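PDB 3X17: endoglucanase from Uncultured bacterium, which hydrolyses internal beta-1,4-glucosidic bonds of cellulose as a family 9 glycoside hydrolase carrying an N-terminal Ig-like domain. Local coordinates for residues P51-D59 with L91-V102; Y458-L466 with L549-A557. All coordinates share one frame; numbering follows the deposited sequence.

Interaction 1 (P51-D59 with L91-V102); sequences PTLQIVRAD and LTAPGRYVAQVV
Gln54 and Gln100 face each other as a hydrogen-bonded pair, one of several rungs joining antiparallel strands 52-57 and 95-101. Gln54 N reaches Gln100 O at 2.8 Å in a nearly straight bond, and Gln100 N returns one to Gln54 O. Val56 and Val98 repeat this reciprocal pair of hydrogen bonds, while single bonds finish the ladder: Val102 N to Thr52 O at one end, Ala58 N to Arg96 O at the other. Past the Val102 N to Thr52 O bond, a water bridges the same two residues, accepting from Thr52 N and donating to Val102 O.

Apolar contacts gather on the face of Leu53, Ile55, Ala99 and Val101. Ile55 divides its branches on this face: CG1 lies anti to the carbonyl carbon (chi1 -54°), which leaves CG2 anti to the backbone N, and that CG2 methyl meets Leu91 CD1 at 3.5 Å and Tyr97 CD1 at 3.7 Å, while Ile55 CD1 lies 3.8 Å from Ala99 CB. Leu91 CD1 also sits over one face of the Tyr97 ring, offset toward the rim.

On the other face, the Gln54 amide has its CD 3.8 Å from Val102 CG2, and its NE2 bonds to Glu66 of strand 63-74. Putting an alanine at Gln54 would probably leave Glu66 without this amide donor and uncover the Val102 methyl.

Strand 52-57 also pairs with strand 63-74, and 95-101 with 110-112, placing this ladder inside the beta-sheet framework of the Ig-like domain.

Interaction 2 (Y458-L466 with L549-A557); sequences YERAALAQL and LVFVAAHFA
Phe556 and Leu466 are the interlocking side chains of this helix pair, each a knob in a hole of the other helix. Phe556 enters among Glu459, Ala462, Leu463 and Leu466; Leu466 settles among Leu549, Val552, Ala553 and Phe556. The axes of 458-466 and 549-557 approach to 9.8 Å, with 122° between their N-to-C directions.

Aromatic contacts centre on the Phe556 ring. Leu463 CD1 stands almost exactly over one face, 4.0 Å from the ring centroid, as a CH-pi contact; the opposite face is covered by His555 CD2 from its own helix. With both faces thus covered, the ring points its CZ at Glu459 O, 3.2 Å away and near the ring plane, while Leu463 CB packs 3.4 Å from Phe556 CZ, off to the side of that direction.

Aliphatic contacts belong mainly to Leu466. Its CG is anti to the carbonyl carbon (chi1 -64°), and from there the two methyls fork: CD1 meets Phe556 CD2 at 3.6 Å, whereas CD2 touches Leu549 CD1 at 3.7 Å. Val552 CG1 fits alongside, 3.8 Å from Leu466 CG.

The polar contribution is slight. His555 NE2 gives a weak, bent hydrogen bond to Glu459 OE1 at 3.3 Å, the oxygen lying near the imidazole plane, while ND1 is engaged by the Tyr201 hydroxyl.

Reciprocal knobs-into-holes packing of this kind joins helices 456-469 and 543-558 within the (alpha/alpha)6 barrel of the family 9 catalytic domain.

Interactions 1 and 2 belong to different domains and share no secondary-structure element; their centres are 23 Å apart, and their nearest atoms about 11 Å. Interaction 1 lies toward one end of the molecule and is only partly buried: one sheet face is apolar and covered, the other carries amides and valines with more access to solvent. Interaction 2 is a buried contact nearer the middle of the chain. Their chemistry follows: backbone hydrogen bonds tie the two strands of 51-59 and 91-102, whereas 458-466 and 549-557 cohere through side-chain packing, each helix spending its backbone bonds internally, with one weak polar link between them.

Interaction 1 (P51-D59 with L91-V102)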
loop_
_atom_site.group_PDB
_atom_site.type_symbol
_atom_site.label_atom_id
_atom_site.label_comp_id
_atom_site.label_asym_id
_atom_site.label_seq_id
_atom_site.Cartn_x
_atom_site.Cartn_y
_atom_site.Cartn_z
ATOM N N PRO A 51 -31.898 7.830 -15.113
ATOM C CA PRO A 51 -30.829 8.343 -15.954
ATOM C C PRO A 51 -30.412 7.302 -16.965
ATOM O O PRO A 51 -30.366 6.125 -16.638
ATOM C CB PRO A 51 -29.688 8.575 -14.960
ATOM C CG PRO A 51 -30.365 8.733 -13.651
ATOM C CD PRO A 51 -31.526 7.800 -13.693
ATOM N N THR A 52 -30.137 7.721 -18.195
ATOM C CA THR A 52 -29.563 6.804 -19.180
ATOM C C THR A 52 -28.074 7.049 -19.402
ATOM O O THR A 52 -27.651 8.177 -19.646
ATOM C CB THR A 52 -30.311 6.864 -20.526
ATOM O OG1 THR A 52 -31.637 6.366 -20.342
ATOM C CG2 THR A 52 -29.612 6.019 -21.572
ATOM N N LEU A 53 -27.289 5.981 -19.334
ATOM C CA LEU A 53 -25.856 6.077 -19.632
ATOM C C LEU A 53 -25.514 5.493 -20.989
ATOM O O LEU A 53 -25.956 4.391 -21.338
ATOM C CB LEU A 53 -25.037 5.376 -18.551
ATOM C CG LEU A 53 -23.506 5.344 -18.716
ATOM C CD1 LEU A 53 -22.884 6.700 -18.367
ATOM C CD2 LEU A 53 -22.938 4.282 -17.794
ATOM N N GLN A 54 -24.670 6.199 -21.725
ATOM C CA GLN A 54 -24.018 5.615 -22.866
ATOM C C GLN A 54 -22.518 5.511 -22.610
ATOM O O GLN A 54 -21.948 6.324 -21.880
ATOM C CB GLN A 54 -24.283 6.453 -24.120
ATOM C CG GLN A 54 -25.739 6.782 -24.339
ATOM C CD GLN A 54 -25.918 7.786 -25.457
ATOM O OE1 GLN A 54 -25.235 8.808 -25.497
ATOM N NE2 GLN A 54 -26.809 7.481 -26.395
ATOM N N ILE A 55 -21.899 4.481 -23.176
ATOM C CA ILE A 55 -20.460 4.467 -23.369
ATOM C C ILE A 55 -20.195 4.710 -24.837
ATOM O O ILE A 55 -20.844 4.122 -25.695
ATOM C CB ILE A 55 -19.828 3.116 -23.014
ATOM C CG1 ILE A 55 -20.183 2.652 -21.588
ATOM C CG2 ILE A 55 -18.332 3.093 -23.402
ATOM C CD1 ILE A 55 -20.020 3.693 -20.489
ATOM N N VAL A 56 -19.174 5.502 -25.119
ATOM C CA VAL A 56 -18.996 6.088 -26.435
ATOM C C VAL A 56 -17.514 5.974 -26.840
ATOM O O VAL A 56 -16.633 6.264 -26.044
ATOM C CB VAL A 56 -19.405 7.569 -26.384
ATOM C CG1 VAL A 56 -18.966 8.262 -27.614
ATOM C CG2 VAL A 56 -20.913 7.697 -26.202
ATOM N N ARG A 57 -17.234 5.517 -28.054
ATOM C CA ARG A 57 -15.848 5.533 -28.547
ATOM C C ARG A 57 -15.247 6.933 -28.419
ATOM O O ARG A 57 -15.910 7.935 -28.716
ATOM C CB ARG A 57 -15.756 5.038 -29.997
ATOM C CG ARG A 57 -15.906 3.524 -30.160
ATOM C CD ARG A 57 -14.762 2.918 -30.974
ATOM N NE ARG A 57 -14.750 3.424 -32.343
ATOM C CZ ARG A 57 -15.521 2.954 -33.321
ATOM N NH1 ARG A 57 -16.346 1.938 -33.094
ATOM N NH2 ARG A 57 -15.461 3.495 -34.532
ATOM N N ALA A 58 -14.024 7.006 -27.902
ATOM C CA ALA A 58 -13.338 8.287 -27.762
ATOM C C ALA A 58 -13.200 8.990 -29.108
ATOM O O ALA A 58 -13.453 10.187 -29.207
ATOM C CB ALA A 58 -11.972 8.103 -27.115
ATOM N N ASP A 59 -12.790 8.242 -30.130
ATOM C CA ASP A 59 -12.553 8.795 -31.468
ATOM C C ASP A 59 -13.814 9.334 -32.182
ATOM O O ASP A 59 -13.846 10.507 -32.567
ATOM C CB ASP A 59 -11.805 7.782 -32.355
ATOM C CG ASP A 59 -12.499 6.428 -32.418
ATOM O OD1 ASP A 59 -13.715 6.358 -32.131
ATOM O OD2 ASP A 59 -11.833 5.427 -32.760
ATOM N N LEU A 91 -19.575 -4.714 -22.241
ATOM C CA LEU A 91 -18.673 -4.079 -23.146
ATOM C C LEU A 91 -17.331 -4.678 -22.868
ATOM O O LEU A 91 -16.862 -4.552 -21.766
ATOM C CB LEU A 91 -18.653 -2.584 -22.868
ATOM C CG LEU A 91 -18.111 -1.717 -23.978
ATOM C CD1 LEU A 91 -17.722 -0.387 -23.535
ATOM C CD2 LEU A 91 -16.979 -2.416 -24.539
ATOM N N THR A 92 -16.731 -5.354 -23.849
ATOM C CA THR A 92 -15.440 -6.010 -23.639
ATOM C C THR A 92 -14.508 -5.770 -24.806
ATOM O O THR A 92 -13.402 -6.303 -24.828
ATOM C CB THR A 92 -15.547 -7.542 -23.424
ATOM O OG1 THR A 92 -15.850 -8.177 -24.666
ATOM C CG2 THR A 92 -16.599 -7.926 -22.385
ATOM N N ALA A 93 -14.931 -4.949 -25.760
ATOM C CA ALA A 93 -14.048 -4.576 -26.888
ATOM C C ALA A 93 -12.934 -3.589 -26.504
ATOM O O ALA A 93 -13.204 -2.494 -25.999
ATOM C CB ALA A 93 -14.860 -4.055 -28.098
ATOM N N PRO A 94 -11.670 -4.015 -26.670
ATOM C CA PRO A 94 -10.506 -3.197 -26.324
ATOM C C PRO A 94 -10.514 -1.874 -27.052
ATOM O O PRO A 94 -10.688 -1.847 -28.273
ATOM C CB PRO A 94 -9.313 -4.036 -26.823
ATOM C CG PRO A 94 -9.812 -5.446 -26.909
ATOM C CD PRO A 94 -11.333 -5.447 -26.713
ATOM N N GLY A 95 -10.220 -0.796 -26.330
ATOM C CA GLY A 95 -10.120 0.523 -26.935
ATOM C C GLY A 95 -10.248 1.659 -25.938
ATOM O O GLY A 95 -10.136 1.461 -24.721
ATOM N N ARG A 96 -10.583 2.835 -26.443
ATOM C CA ARG A 96 -10.683 4.003 -25.589
ATOM C C ARG A 96 -12.069 4.603 -25.660
ATOM O O ARG A 96 -12.623 4.746 -26.750
ATOM C CB ARG A 96 -9.665 5.039 -26.043
ATOM C CG ARG A 96 -9.270 5.976 -24.952
ATOM C CD ARG A 96 -7.785 6.358 -25.042
ATOM N NE ARG A 96 -7.461 7.199 -23.899
ATOM C CZ ARG A 96 -7.158 6.729 -22.697
ATOM N NH1 ARG A 96 -6.980 5.425 -22.519
ATOM N NH2 ARG A 96 -6.973 7.570 -21.688
ATOM N N TYR A 97 -12.581 5.051 -24.519
ATOM C CA TYR A 97 -13.999 5.347 -24.388
ATOM C C TYR A 97 -14.296 6.541 -23.469
ATOM O O TYR A 97 -13.448 6.964 -22.672
ATOM C CB TYR A 97 -14.764 4.117 -23.878
ATOM C CG TYR A 97 -14.616 2.876 -24.741
ATOM C CD1 TYR A 97 -15.511 2.600 -25.775
ATOM C CD2 TYR A 97 -13.633 1.940 -24.469
ATOM C CE1 TYR A 97 -15.390 1.446 -26.540
ATOM C CE2 TYR A 97 -13.501 0.797 -25.220
ATOM C CZ TYR A 97 -14.397 0.539 -26.240
ATOM O OH TYR A 97 -14.251 -0.620 -26.965
ATOM N N VAL A 98 -15.542 6.992 -23.512
ATOM C CA VAL A 98 -16.067 7.960 -22.575
ATOM C C VAL A 98 -17.443 7.514 -22.094
ATOM O O VAL A 98 -18.213 6.917 -22.849
ATOM C CB VAL A 98 -16.162 9.334 -23.235
ATOM C CG1 VAL A 98 -17.100 10.231 -22.467
ATOM C CG2 VAL A 98 -14.759 9.959 -23.349
ATOM N N ALA A 99 -17.739 7.759 -20.822
ATOM C CA ALA A 99 -19.079 7.533 -20.296
ATOM C C ALA A 99 -19.858 8.845 -20.291
ATOM O O ALA A 99 -19.342 9.895 -19.866
ATOM C CB ALA A 99 -19.021 6.938 -18.877
ATOM N N GLN A 100 -21.114 8.769 -20.732
ATOM C CA GLN A 100 -21.895 9.947 -21.102
ATOM C C GLN A 100 -23.302 9.734 -20.608
ATOM O O GLN A 100 -23.988 8.840 -21.089
ATOM C CB GLN A 100 -21.913 10.084 -22.628
ATOM C CG GLN A 100 -22.776 11.225 -23.158
ATOM C CD GLN A 100 -22.187 12.582 -22.840
ATOM O OE1 GLN A 100 -22.786 13.384 -22.122
ATOM N NE2 GLN A 100 -20.987 12.836 -23.353
ATOM N N VAL A 101 -23.742 10.514 -19.634
ATOM C CA VAL A 101 -25.145 10.437 -19.234
ATOM C C VAL A 101 -25.989 11.324 -20.154
ATOM O O VAL A 101 -25.584 12.453 -20.456
ATOM C CB VAL A 101 -25.333 10.821 -17.761
ATOM C CG1 VAL A 101 -26.825 11.055 -17.427
ATOM C CG2 VAL A 101 -24.756 9.734 -16.874
ATOM N N VAL A 102 -27.065 10.765 -20.716
ATOM C CA VAL A 102 -27.875 11.485 -21.703
ATOM C C VAL A 102 -28.481 12.714 -21.035
ATOM O O VAL A 102 -29.095 12.614 -19.969
ATOM C CB VAL A 102 -29.000 10.579 -22.336
ATOM C CG1 VAL A 102 -29.915 11.395 -23.278
ATOM C CG2 VAL A 102 -28.392 9.394 -23.107
HETATM O O HOH W 1 -30.429 10.346 -18.576
#

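Interaction 2 (Y458-L466 with L549-A557)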
loop_
_atom_site.group_PDB
_atom_site.type_symbol
_atom_site.label_atom_id
_atom_site.label_comp_id
_atom_site.label_asym_id
_atom_site.label_seq_id
_atom_site.Cartn_x
_atom_site.Cartn_y
_atom_site.Cartn_z
ATOM N N TYR A 458 -16.167 -11.190 -3.582
ATOM C CA TYR A 458 -15.021 -10.666 -2.834
ATOM C C TYR A 458 -14.043 -10.038 -3.827
ATOM O O TYR A 458 -13.576 -8.919 -3.637
ATOM C CB TYR A 458 -14.342 -11.753 -2.014
ATOM C CG TYR A 458 -15.020 -12.054 -0.689
ATOM C CD1 TYR A 458 -16.142 -11.351 -0.270
ATOM C CD2 TYR A 458 -14.544 -13.065 0.129
ATOM C CE1 TYR A 458 -16.791 -11.677 0.928
ATOM C CE2 TYR A 458 -15.154 -13.372 1.336
ATOM C CZ TYR A 458 -16.268 -12.676 1.735
ATOM O OH TYR A 458 -16.814 -12.947 2.973
ATOM N N GLU A 459 -13.852 -10.712 -4.952
ATOM C CA GLU A 459 -12.978 -10.207 -5.996
ATOM C C GLU A 459 -13.516 -8.908 -6.599
ATOM O O GLU A 459 -12.757 -7.951 -6.866
ATOM C CB GLU A 459 -12.808 -11.270 -7.071
ATOM C CG GLU A 459 -11.576 -11.092 -7.933
ATOM C CD GLU A 459 -11.353 -12.273 -8.875
ATOM O OE1 GLU A 459 -10.927 -13.337 -8.402
ATOM O OE2 GLU A 459 -11.667 -12.162 -10.071
ATOM N N ARG A 460 -14.834 -8.833 -6.722
ATOM C CA ARG A 460 -15.448 -7.584 -7.140
ATOM C C ARG A 460 -15.181 -6.480 -6.106
ATOM O O ARG A 460 -14.837 -5.357 -6.477
ATOM C CB ARG A 460 -16.956 -7.722 -7.406
ATOM C CG ARG A 460 -17.604 -6.386 -7.862
ATOM C CD ARG A 460 -19.118 -6.523 -8.107
ATOM N NE ARG A 460 -19.879 -6.535 -6.852
ATOM C CZ ARG A 460 -20.544 -7.592 -6.374
ATOM N NH1 ARG A 460 -20.558 -8.736 -7.060
ATOM N NH2 ARG A 460 -21.190 -7.511 -5.208
ATOM N N ALA A 461 -15.370 -6.799 -4.827
ATOM C CA ALA A 461 -15.175 -5.816 -3.777
ATOM C C ALA A 461 -13.727 -5.340 -3.730
ATOM O O ALA A 461 -13.479 -4.186 -3.435
ATOM C CB ALA A 461 -15.620 -6.357 -2.408
ATOM N N ALA A 462 -12.772 -6.240 -3.972
ATOM C CA ALA A 462 -11.369 -5.863 -4.044
ATOM C C ALA A 462 -11.132 -4.950 -5.246
ATOM O O ALA A 462 -10.453 -3.916 -5.134
ATOM C CB ALA A 462 -10.481 -7.113 -4.138
ATOM N N LEU A 463 -11.671 -5.316 -6.402
ATOM C CA LEU A 463 -11.506 -4.472 -7.593
ATOM C C LEU A 463 -12.011 -3.065 -7.305
ATOM O O LEU A 463 -11.433 -2.071 -7.764
ATOM C CB LEU A 463 -12.274 -5.032 -8.795
ATOM C CG LEU A 463 -12.256 -4.188 -10.072
ATOM C CD1 LEU A 463 -10.778 -3.952 -10.527
ATOM C CD2 LEU A 463 -13.004 -4.949 -11.174
ATOM N N ALA A 464 -13.098 -2.994 -6.553
ATOM C CA ALA A 464 -13.729 -1.718 -6.235
ATOM C C ALA A 464 -12.771 -0.785 -5.465
ATOM O O ALA A 464 -13.001 0.439 -5.398
ATOM C CB ALA A 464 -14.998 -1.963 -5.427
ATOM N N GLN A 465 -11.733 -1.353 -4.859
ATOM C CA GLN A 465 -10.746 -0.516 -4.139
ATOM C C GLN A 465 -9.748 0.137 -5.099
ATOM O O GLN A 465 -9.377 1.307 -4.926
ATOM C CB GLN A 465 -9.989 -1.324 -3.081
ATOM C CG GLN A 465 -10.905 -1.994 -2.108
ATOM C CD GLN A 465 -12.064 -1.096 -1.725
ATOM O OE1 GLN A 465 -11.861 0.087 -1.376
ATOM N NE2 GLN A 465 -13.305 -1.638 -1.807
ATOM N N LEU A 466 -9.379 -0.598 -6.144
ATOM C CA LEU A 466 -8.703 0.015 -7.277
ATOM C C LEU A 466 -9.557 1.075 -7.977
ATOM O O LEU A 466 -9.069 2.171 -8.229
ATOM C CB LEU A 466 -8.207 -1.036 -8.262
ATOM C CG LEU A 466 -7.144 -2.016 -7.766
ATOM C CD1 LEU A 466 -7.024 -3.180 -8.733
ATOM C CD2 LEU A 466 -5.783 -1.309 -7.714
ATOM N N LEU A 549 -1.299 -1.473 -2.782
ATOM C CA LEU A 549 -1.627 -1.115 -4.159
ATOM C C LEU A 549 -0.977 -2.074 -5.167
ATOM O O LEU A 549 -1.630 -2.543 -6.094
ATOM C CB LEU A 549 -1.276 0.356 -4.477
ATOM C CG LEU A 549 -1.459 0.803 -5.933
ATOM C CD1 LEU A 549 -2.901 0.581 -6.452
ATOM C CD2 LEU A 549 -0.999 2.267 -6.166
ATOM N N VAL A 550 0.311 -2.303 -5.030
ATOM C CA VAL A 550 0.994 -3.274 -5.875
ATOM C C VAL A 550 0.354 -4.666 -5.713
ATOM O O VAL A 550 0.149 -5.355 -6.701
ATOM C CB VAL A 550 2.515 -3.373 -5.539
ATOM C CG1 VAL A 550 3.142 -4.658 -6.146
ATOM C CG2 VAL A 550 3.253 -2.135 -6.045
ATOM N N PHE A 551 -0.022 -5.045 -4.481
ATOM C CA PHE A 551 -0.697 -6.337 -4.266
ATOM C C PHE A 551 -2.025 -6.476 -5.013
ATOM O O PHE A 551 -2.220 -7.417 -5.804
ATOM C CB PHE A 551 -0.878 -6.647 -2.776
ATOM C CG PHE A 551 -1.446 -8.030 -2.508
ATOM C CD1 PHE A 551 -2.817 -8.245 -2.491
ATOM C CD2 PHE A 551 -0.604 -9.116 -2.310
ATOM C CE1 PHE A 551 -3.340 -9.507 -2.246
ATOM C CE2 PHE A 551 -1.118 -10.378 -2.081
ATOM C CZ PHE A 551 -2.490 -10.571 -2.032
ATOM N N VAL A 552 -2.911 -5.504 -4.828
ATOM C CA VAL A 552 -4.239 -5.618 -5.406
ATOM C C VAL A 552 -4.182 -5.476 -6.927
ATOM O O VAL A 552 -4.807 -6.255 -7.654
ATOM C CB VAL A 552 -5.263 -4.646 -4.754
ATOM C CG1 VAL A 552 -6.644 -4.856 -5.352
ATOM C CG2 VAL A 552 -5.334 -4.904 -3.260
ATOM N N ALA A 553 -3.280 -4.616 -7.397
ATOM C CA ALA A 553 -3.115 -4.397 -8.816
ATOM C C ALA A 553 -2.584 -5.677 -9.468
ATOM O O ALA A 553 -3.009 -6.045 -10.589
ATOM C CB ALA A 553 -2.167 -3.238 -9.068
ATOM N N ALA A 554 -1.662 -6.348 -8.779
ATOM C CA ALA A 554 -1.076 -7.575 -9.330
ATOM C C ALA A 554 -2.134 -8.689 -9.488
ATOM O O ALA A 554 -2.123 -9.423 -10.476
ATOM C CB ALA A 554 0.090 -8.052 -8.478
ATOM N N HIS A 555 -3.070 -8.778 -8.545
ATOM C CA HIS A 555 -4.198 -9.686 -8.694
ATOM C C HIS A 555 -4.947 -9.468 -10.022
ATOM O O HIS A 555 -5.239 -10.415 -10.750
ATOM C CB HIS A 555 -5.168 -9.575 -7.519
ATOM C CG HIS A 555 -6.334 -10.520 -7.623
ATOM N ND1 HIS A 555 -6.336 -11.771 -7.037
ATOM C CD2 HIS A 555 -7.502 -10.420 -8.305
ATOM C CE1 HIS A 555 -7.462 -12.393 -7.343
ATOM N NE2 HIS A 555 -8.186 -11.598 -8.111
ATOM N N PHE A 556 -5.235 -8.218 -10.356
ATOM C CA PHE A 556 -6.018 -7.964 -11.541
ATOM C C PHE A 556 -5.197 -7.851 -12.827
ATOM O O PHE A 556 -5.757 -7.885 -13.918
ATOM C CB PHE A 556 -6.927 -6.765 -11.314
ATOM C CG PHE A 556 -8.038 -7.042 -10.337
ATOM C CD1 PHE A 556 -9.117 -7.821 -10.712
ATOM C CD2 PHE A 556 -7.921 -6.674 -9.004
ATOM C CE1 PHE A 556 -10.138 -8.097 -9.814
ATOM C CE2 PHE A 556 -8.931 -6.940 -8.107
ATOM C CZ PHE A 556 -10.067 -7.639 -8.527
ATOM N N ALA A 557 -3.873 -7.833 -12.709
ATOM C CA ALA A 557 -2.997 -7.820 -13.875
ATOM C C ALA A 557 -2.754 -9.242 -14.360
ATOM O O ALA A 557 -2.266 -9.443 -15.459
ATOM C CB ALA A 557 -1.666 -7.182 -13.540
#